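Long-range contact in TetR family transcriptional regulator (Mycobacterium smegmatis, PDB 5XS9), which probably represses biotin-synthesis genes as a dimeric, DNA-binding transcriptional regulator of the TetR family: residues Lys47-Leu59 against Leu95-Ile108. Numbering follows the deposited sequence.
Sequences KQELLGAVADHIL and LVSASFASGQSVVI
The carboxylate of Asp56 is gripped by Ser105, Val106 and Val107 at the start of helix 106-122, with one donor well above its plane and two close to it. Val107 N reaches OD1 of Asp56 from above the plane (2.9 Å, 55° out of it), whereas Ser105 OG donates to the same oxygen on its syn side (2.7 Å), only slightly out of the plane and across it from Val107 N. At the edge, Val106 N uses the syn lone pair of Asp56 OD2 at 3.0 Å. The Ser105 hydroxyl also accepts from Ile108 N as N-cap. Between the carboxylate of Glu49 and the amide of Gln104, their planes 36° apart, a water donates to Glu49 OE2 and accepts from Gln104 NE2, while the other oxygen, OE1, accepts from Ala45 N. Gly52 CA lies 3.3 Å from Gln104 O in a CA-H...O contact. Leu95 enters as a knob among Leu51, Val54, Ala55 and Ile58, its CD2 3.7 Å from Ala55 CB; Leu59 CD1 meets Val96 CG1 tip to tip (3.9 Å), beside Leu86 of helix 71-87. The contact thus joins helix 47-58, which follows the TetR-family helix-turn-helix, to the C-terminal domain. Three donors hold Asp56 against rotation, and the helix dipole would probably stabilise its negative charge.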
ATOM      1  N   LYS A  47     -13.404 -14.534  -8.634  1.00 48.42           N
ATOM      2  CA  LYS A  47     -13.392 -13.121  -8.302  1.00 45.55           C
ATOM      3  C   LYS A  47     -12.037 -12.441  -8.602  1.00 42.15           C
ATOM      4  O   LYS A  47     -12.019 -11.279  -8.993  1.00 39.38           O
ATOM      5  CB  LYS A  47     -13.745 -12.876  -6.850  1.00 50.51           C
ATOM      6  CG  LYS A  47     -13.767 -11.364  -6.533  1.00 53.32           C
ATOM      7  CD  LYS A  47     -14.810 -10.857  -5.542  1.00 63.13           C
ATOM      8  CE  LYS A  47     -14.292 -10.804  -4.136  1.00 62.74           C
ATOM      9  NZ  LYS A  47     -13.684 -12.130  -3.857  1.00 67.30           N
ATOM     10  N   GLN A  48     -10.920 -13.145  -8.453  1.00 39.41           N
ATOM     11  CA  GLN A  48      -9.610 -12.539  -8.767  1.00 47.00           C
ATOM     12  C   GLN A  48      -9.463 -12.210 -10.220  1.00 43.84           C
ATOM     13  O   GLN A  48      -8.796 -11.248 -10.535  1.00 38.83           O
ATOM     14  CB  GLN A  48      -8.413 -13.430  -8.412  1.00 55.37           C
ATOM     15  CG  GLN A  48      -8.420 -13.924  -6.991  1.00 67.19           C
ATOM     16  CD  GLN A  48      -9.227 -15.219  -6.869  1.00 75.99           C
ATOM     17  OE1 GLN A  48     -10.371 -15.211  -6.393  1.00 72.60           O
ATOM     18  NE2 GLN A  48      -8.644 -16.339  -7.346  1.00 85.29           N
ATOM     19  N   GLU A  49     -10.034 -13.012 -11.134  1.00 39.05           N
ATOM     20  CA  GLU A  49      -9.996 -12.630 -12.528  1.00 36.56           C
ATOM     21  C   GLU A  49     -10.893 -11.487 -12.761  1.00 36.02           C
ATOM     22  O   GLU A  49     -10.597 -10.652 -13.586  1.00 40.52           O
ATOM     23  CB  GLU A  49     -10.413 -13.804 -13.456  1.00 44.16           C
ATOM     24  CG  GLU A  49      -9.380 -14.936 -13.499  1.00 44.70           C
ATOM     25  CD  GLU A  49      -9.716 -16.041 -14.531  1.00 49.48           C
ATOM     26  OE1 GLU A  49     -10.669 -15.945 -15.384  1.00 44.50           O
ATOM     27  OE2 GLU A  49      -8.991 -17.023 -14.453  1.00 53.73           O
ATOM     28  N   LEU A  50     -12.044 -11.429 -12.075  1.00 37.04           N
ATOM     29  CA  LEU A  50     -12.933 -10.283 -12.292  1.00 37.35           C
ATOM     30  C   LEU A  50     -12.208  -9.025 -11.818  1.00 36.59           C
ATOM     31  O   LEU A  50     -12.214  -8.012 -12.474  1.00 38.90           O
ATOM     32  CB  LEU A  50     -14.231 -10.419 -11.502  1.00 39.49           C
ATOM     33  CG  LEU A  50     -15.106  -9.143 -11.415  1.00 39.77           C
ATOM     34  CD1 LEU A  50     -15.538  -8.697 -12.781  1.00 46.48           C
ATOM     35  CD2 LEU A  50     -16.289  -9.289 -10.481  1.00 48.31           C
ATOM     36  N   LEU A  51     -11.602  -9.083 -10.648  1.00 36.65           N
ATOM     37  CA  LEU A  51     -10.910  -7.879 -10.133  1.00 38.99           C
ATOM     38  C   LEU A  51      -9.789  -7.438 -11.056  1.00 36.93           C
ATOM     39  O   LEU A  51      -9.632  -6.231 -11.285  1.00 35.97           O
ATOM     40  CB  LEU A  51     -10.409  -8.112  -8.706  1.00 39.02           C
ATOM     41  CG  LEU A  51     -11.515  -8.260  -7.653  1.00 44.49           C
ATOM     42  CD1 LEU A  51     -10.929  -8.801  -6.325  1.00 50.88           C
ATOM     43  CD2 LEU A  51     -12.223  -6.960  -7.421  1.00 46.81           C
ATOM     44  N   GLY A  52      -9.028  -8.397 -11.594  1.00 36.29           N
ATOM     45  CA  GLY A  52      -8.015  -8.112 -12.638  1.00 38.91           C
ATOM     46  C   GLY A  52      -8.534  -7.333 -13.874  1.00 37.77           C
ATOM     47  O   GLY A  52      -7.885  -6.391 -14.359  1.00 37.11           O
ATOM     48  N   ALA A  53      -9.697  -7.720 -14.386  1.00 37.92           N
ATOM     49  CA  ALA A  53     -10.283  -7.035 -15.523  1.00 39.30           C
ATOM     50  C   ALA A  53     -10.729  -5.673 -15.108  1.00 33.84           C
ATOM     51  O   ALA A  53     -10.630  -4.731 -15.845  1.00 35.83           O
ATOM     52  CB  ALA A  53     -11.496  -7.823 -16.040  1.00 43.40           C
ATOM     53  N   VAL A  54     -11.306  -5.549 -13.924  1.00 34.70           N
ATOM     54  CA  VAL A  54     -11.726  -4.252 -13.491  1.00 37.86           C
ATOM     55  C   VAL A  54     -10.452  -3.352 -13.284  1.00 39.31           C
ATOM     56  O   VAL A  54     -10.451  -2.133 -13.636  1.00 37.83           O
ATOM     57  CB  VAL A  54     -12.526  -4.319 -12.187  1.00 39.48           C
ATOM     58  CG1 VAL A  54     -12.666  -2.949 -11.596  1.00 38.67           C
ATOM     59  CG2 VAL A  54     -13.890  -4.937 -12.397  1.00 37.85           C
ATOM     60  N   ALA A  55      -9.406  -3.923 -12.696  1.00 37.85           N
ATOM     61  CA  ALA A  55      -8.066  -3.194 -12.609  1.00 41.09           C
ATOM     62  C   ALA A  55      -7.598  -2.675 -14.002  1.00 40.33           C
ATOM     63  O   ALA A  55      -7.260  -1.487 -14.168  1.00 39.05           O
ATOM     64  CB  ALA A  55      -7.007  -4.084 -11.979  1.00 41.06           C
ATOM     65  N   ASP A  56      -7.645  -3.539 -15.025  1.00 37.39           N
ATOM     66  CA  ASP A  56      -7.204  -3.100 -16.380  1.00 39.95           C
ATOM     67  C   ASP A  56      -8.079  -2.078 -16.997  1.00 39.73           C
ATOM     68  O   ASP A  56      -7.605  -1.210 -17.697  1.00 40.98           O
ATOM     69  CB  ASP A  56      -6.959  -4.270 -17.290  1.00 45.60           C
ATOM     70  CG  ASP A  56      -5.772  -5.065 -16.817  1.00 45.36           C
ATOM     71  OD1 ASP A  56      -4.876  -4.496 -16.128  1.00 44.83           O
ATOM     72  OD2 ASP A  56      -5.691  -6.234 -17.096  1.00 42.92           O
ATOM     73  N   HIS A  57      -9.340  -2.083 -16.622  1.00 39.34           N
ATOM     74  CA  HIS A  57     -10.281  -1.118 -17.138  1.00 40.11           C
ATOM     75  C   HIS A  57     -10.026   0.239 -16.506  1.00 44.91           C
ATOM     76  O   HIS A  57     -10.013   1.257 -17.200  1.00 42.54           O
ATOM     77  CB  HIS A  57     -11.715  -1.599 -16.837  1.00 42.74           C
ATOM     78  CG  HIS A  57     -12.773  -0.675 -17.333  1.00 42.38           C
ATOM     79  ND1 HIS A  57     -13.650  -0.030 -16.495  1.00 51.88           N
ATOM     80  CD2 HIS A  57     -13.106  -0.297 -18.582  1.00 44.33           C
ATOM     81  CE1 HIS A  57     -14.456   0.735 -17.202  1.00 49.79           C
ATOM     82  NE2 HIS A  57     -14.137   0.601 -18.470  1.00 51.76           N
ATOM     83  N   ILE A  58      -9.878   0.248 -15.179  1.00 38.93           N
ATOM     84  CA  ILE A  58      -9.476   1.419 -14.358  1.00 41.64           C
ATOM     85  C   ILE A  58      -8.168   2.042 -14.884  1.00 37.12           C
ATOM     86  O   ILE A  58      -7.980   3.242 -14.842  1.00 41.86           O
ATOM     87  CB  ILE A  58      -9.287   0.955 -12.853  1.00 45.70           C
ATOM     88  CG1 ILE A  58     -10.632   0.817 -12.170  1.00 56.76           C
ATOM     89  CG2 ILE A  58      -8.471   1.870 -11.977  1.00 52.18           C
ATOM     90  CD1 ILE A  58     -10.495   0.078 -10.841  1.00 59.46           C
ATOM     91  N   LEU A  59      -7.257   1.222 -15.327  1.00 38.67           N
ATOM     92  CA  LEU A  59      -5.927   1.659 -15.733  1.00 37.11           C
ATOM     93  C   LEU A  59      -5.811   1.921 -17.258  1.00 47.99           C
ATOM     94  O   LEU A  59      -4.727   2.286 -17.735  1.00 46.85           O
ATOM     95  CB  LEU A  59      -4.906   0.529 -15.372  1.00 33.52           C
ATOM     96  CG  LEU A  59      -4.628   0.305 -13.894  1.00 37.65           C
ATOM     97  CD1 LEU A  59      -3.753  -0.909 -13.681  1.00 40.08           C
ATOM     98  CD2 LEU A  59      -4.030   1.541 -13.254  1.00 46.24           C
ATOM     99  N   LEU A  95      -7.537  -1.945  -5.087  1.00 34.84           N
ATOM    100  CA  LEU A  95      -7.944  -2.967  -6.056  1.00 35.56           C
ATOM    101  C   LEU A  95      -6.762  -3.227  -6.995  1.00 32.32           C
ATOM    102  O   LEU A  95      -6.430  -4.388  -7.248  1.00 33.97           O
ATOM    103  CB  LEU A  95      -9.184  -2.489  -6.826  1.00 39.04           C
ATOM    104  CG  LEU A  95      -9.916  -3.539  -7.703  1.00 40.83           C
ATOM    105  CD1 LEU A  95     -11.363  -3.223  -7.872  1.00 47.61           C
ATOM    106  CD2 LEU A  95      -9.224  -3.547  -9.044  1.00 46.31           C
ATOM    107  N   VAL A  96      -6.096  -2.176  -7.482  1.00 33.68           N
ATOM    108  CA  VAL A  96      -4.888  -2.359  -8.360  1.00 32.78           C
ATOM    109  C   VAL A  96      -3.733  -3.000  -7.619  1.00 34.40           C
ATOM    110  O   VAL A  96      -3.077  -3.899  -8.182  1.00 32.39           O
ATOM    111  CB  VAL A  96      -4.477  -1.110  -9.089  1.00 31.13           C
ATOM    112  CG1 VAL A  96      -3.199  -1.313  -9.837  1.00 33.64           C
ATOM    113  CG2 VAL A  96      -5.640  -0.711 -10.029  1.00 33.21           C
ATOM    114  N   SER A  97      -3.533  -2.627  -6.340  1.00 33.71           N
ATOM    115  CA  SER A  97      -2.534  -3.341  -5.484  1.00 36.12           C
ATOM    116  C   SER A  97      -2.746  -4.809  -5.414  1.00 35.43           C
ATOM    117  O   SER A  97      -1.780  -5.555  -5.551  1.00 35.58           O
ATOM    118  CB  SER A  97      -2.414  -2.817  -4.065  1.00 37.07           C
ATOM    119  OG  SER A  97      -2.139  -1.435  -4.163  1.00 41.30           O
ATOM    120  N   ALA A  98      -3.969  -5.219  -5.074  1.00 34.68           N
ATOM    121  CA  ALA A  98      -4.249  -6.636  -4.931  1.00 36.75           C
ATOM    122  C   ALA A  98      -4.171  -7.354  -6.285  1.00 34.06           C
ATOM    123  O   ALA A  98      -3.694  -8.514  -6.364  1.00 33.51           O
ATOM    124  CB  ALA A  98      -5.578  -6.899  -4.205  1.00 36.34           C
ATOM    125  N   SER A  99      -4.528  -6.691  -7.376  1.00 33.19           N
ATOM    126  CA  SER A  99      -4.407  -7.343  -8.665  1.00 36.92           C
ATOM    127  C   SER A  99      -2.991  -7.463  -9.174  1.00 35.88           C
ATOM    128  O   SER A  99      -2.662  -8.427  -9.840  1.00 40.13           O
ATOM    129  CB  SER A  99      -5.286  -6.686  -9.730  1.00 42.05           C
ATOM    130  OG  SER A  99      -6.655  -6.866  -9.386  1.00 47.73           O
ATOM    131  N   PHE A 100      -2.140  -6.494  -8.876  1.00 32.84           N
ATOM    132  CA  PHE A 100      -0.730  -6.581  -9.158  1.00 34.50           C
ATOM    133  C   PHE A 100      -0.158  -7.765  -8.401  1.00 34.65           C
ATOM    134  O   PHE A 100       0.571  -8.567  -8.981  1.00 35.52           O
ATOM    135  CB  PHE A 100      -0.015  -5.299  -8.702  1.00 33.26           C
ATOM    136  CG  PHE A 100       1.438  -5.253  -8.968  1.00 34.43           C
ATOM    137  CD1 PHE A 100       1.970  -5.684 -10.177  1.00 40.21           C
ATOM    138  CD2 PHE A 100       2.279  -4.671  -8.056  1.00 40.72           C
ATOM    139  CE1 PHE A 100       3.331  -5.664 -10.415  1.00 41.52           C
ATOM    140  CE2 PHE A 100       3.634  -4.599  -8.303  1.00 39.60           C
ATOM    141  CZ  PHE A 100       4.164  -5.077  -9.485  1.00 42.28           C
ATOM    142  N   ALA A 101      -0.531  -7.876  -7.124  1.00 33.66           N
ATOM    143  CA  ALA A 101       0.001  -8.941  -6.264  1.00 35.29           C
ATOM    144  C   ALA A 101      -0.453 -10.348  -6.770  1.00 41.91           C
ATOM    145  O   ALA A 101       0.256 -11.322  -6.637  1.00 44.42           O
ATOM    146  CB  ALA A 101      -0.496  -8.742  -4.865  1.00 36.40           C
ATOM    147  N   SER A 102      -1.671 -10.450  -7.269  1.00 40.52           N
ATOM    148  CA  SER A 102      -2.179 -11.728  -7.700  1.00 42.31           C
ATOM    149  C   SER A 102      -1.727 -12.016  -9.141  1.00 48.86           C
ATOM    150  O   SER A 102      -2.040 -13.055  -9.654  1.00 49.07           O
ATOM    151  CB  SER A 102      -3.690 -11.731  -7.586  1.00 39.72           C
ATOM    152  OG  SER A 102      -4.163 -11.002  -8.709  1.00 49.22           O
ATOM    153  N   GLY A 103      -1.031 -11.092  -9.804  1.00 45.12           N
ATOM    154  CA  GLY A 103      -0.655 -11.256 -11.189  1.00 47.75           C
ATOM    155  C   GLY A 103      -1.779 -11.119 -12.223  1.00 51.62           C
ATOM    156  O   GLY A 103      -1.583 -11.556 -13.357  1.00 41.86           O
ATOM    157  N   GLN A 104      -2.911 -10.470 -11.893  1.00 41.74           N
ATOM    158  CA  GLN A 104      -4.099 -10.477 -12.756  1.00 45.62           C
ATOM    159  C   GLN A 104      -4.348  -9.197 -13.536  1.00 48.35           C
ATOM    160  O   GLN A 104      -5.317  -9.140 -14.308  1.00 49.80           O
ATOM    161  CB  GLN A 104      -5.337 -10.834 -11.934  1.00 44.35           C
ATOM    162  CG  GLN A 104      -5.287 -12.226 -11.346  1.00 46.66           C
ATOM    163  CD  GLN A 104      -5.805 -13.324 -12.284  1.00 47.73           C
ATOM    164  OE1 GLN A 104      -6.251 -13.056 -13.335  1.00 53.15           O
ATOM    165  NE2 GLN A 104      -5.720 -14.557 -11.860  1.00 54.51           N
ATOM    166  N   SER A 105      -3.485  -8.196 -13.385  1.00 44.37           N
ATOM    167  CA  SER A 105      -3.584  -6.936 -14.150  1.00 44.26           C
ATOM    168  C   SER A 105      -2.467  -6.918 -15.190  1.00 48.53           C
ATOM    169  O   SER A 105      -1.303  -6.893 -14.852  1.00 51.01           O
ATOM    170  CB  SER A 105      -3.451  -5.701 -13.253  1.00 43.10           C
ATOM    171  OG  SER A 105      -3.286  -4.457 -13.970  1.00 43.28           O
ATOM    172  N   VAL A 106      -2.866  -6.850 -16.459  1.00 47.44           N
ATOM    173  CA  VAL A 106      -1.956  -6.701 -17.591  1.00 45.75           C
ATOM    174  C   VAL A 106      -1.428  -5.270 -17.667  1.00 40.55           C
ATOM    175  O   VAL A 106      -0.277  -5.045 -18.002  1.00 40.65           O
ATOM    176  CB  VAL A 106      -2.704  -7.099 -18.913  1.00 55.93           C
ATOM    177  CG1 VAL A 106      -1.878  -6.778 -20.155  1.00 57.77           C
ATOM    178  CG2 VAL A 106      -3.020  -8.593 -18.861  1.00 52.39           C
ATOM    179  N   VAL A 107      -2.245  -4.276 -17.376  1.00 35.52           N
ATOM    180  CA  VAL A 107      -1.768  -2.957 -17.535  1.00 39.22           C
ATOM    181  C   VAL A 107      -0.667  -2.618 -16.531  1.00 37.44           C
ATOM    182  O   VAL A 107       0.289  -1.941 -16.865  1.00 43.24           O
ATOM    183  CB  VAL A 107      -2.910  -1.945 -17.506  1.00 41.19           C
ATOM    184  CG1 VAL A 107      -2.371  -0.552 -17.667  1.00 41.90           C
ATOM    185  CG2 VAL A 107      -3.903  -2.232 -18.668  1.00 45.87           C
ATOM    186  N   ILE A 108      -0.807  -3.032 -15.285  1.00 39.65           N
ATOM    187  CA  ILE A 108       0.243  -2.683 -14.315  1.00 41.36           C
ATOM    188  C   ILE A 108       1.585  -3.315 -14.729  1.00 39.03           C
ATOM    189  O   ILE A 108       2.626  -2.698 -14.611  1.00 37.41           O
ATOM    190  CB  ILE A 108      -0.190  -3.068 -12.858  1.00 45.46           C
ATOM    191  CG1 ILE A 108       0.715  -2.353 -11.865  1.00 48.24           C
ATOM    192  CG2 ILE A 108      -0.164  -4.559 -12.658  1.00 50.93           C
ATOM    193  CD1 ILE A 108       0.366  -0.882 -11.774  1.00 50.74           C
TER
HETATM  194  O   HOH W   1      -6.927  -9.830  -8.955  1.00 42.75           O
HETATM  195  O   HOH W   2      -6.664 -17.025 -12.982  1.00 63.99           O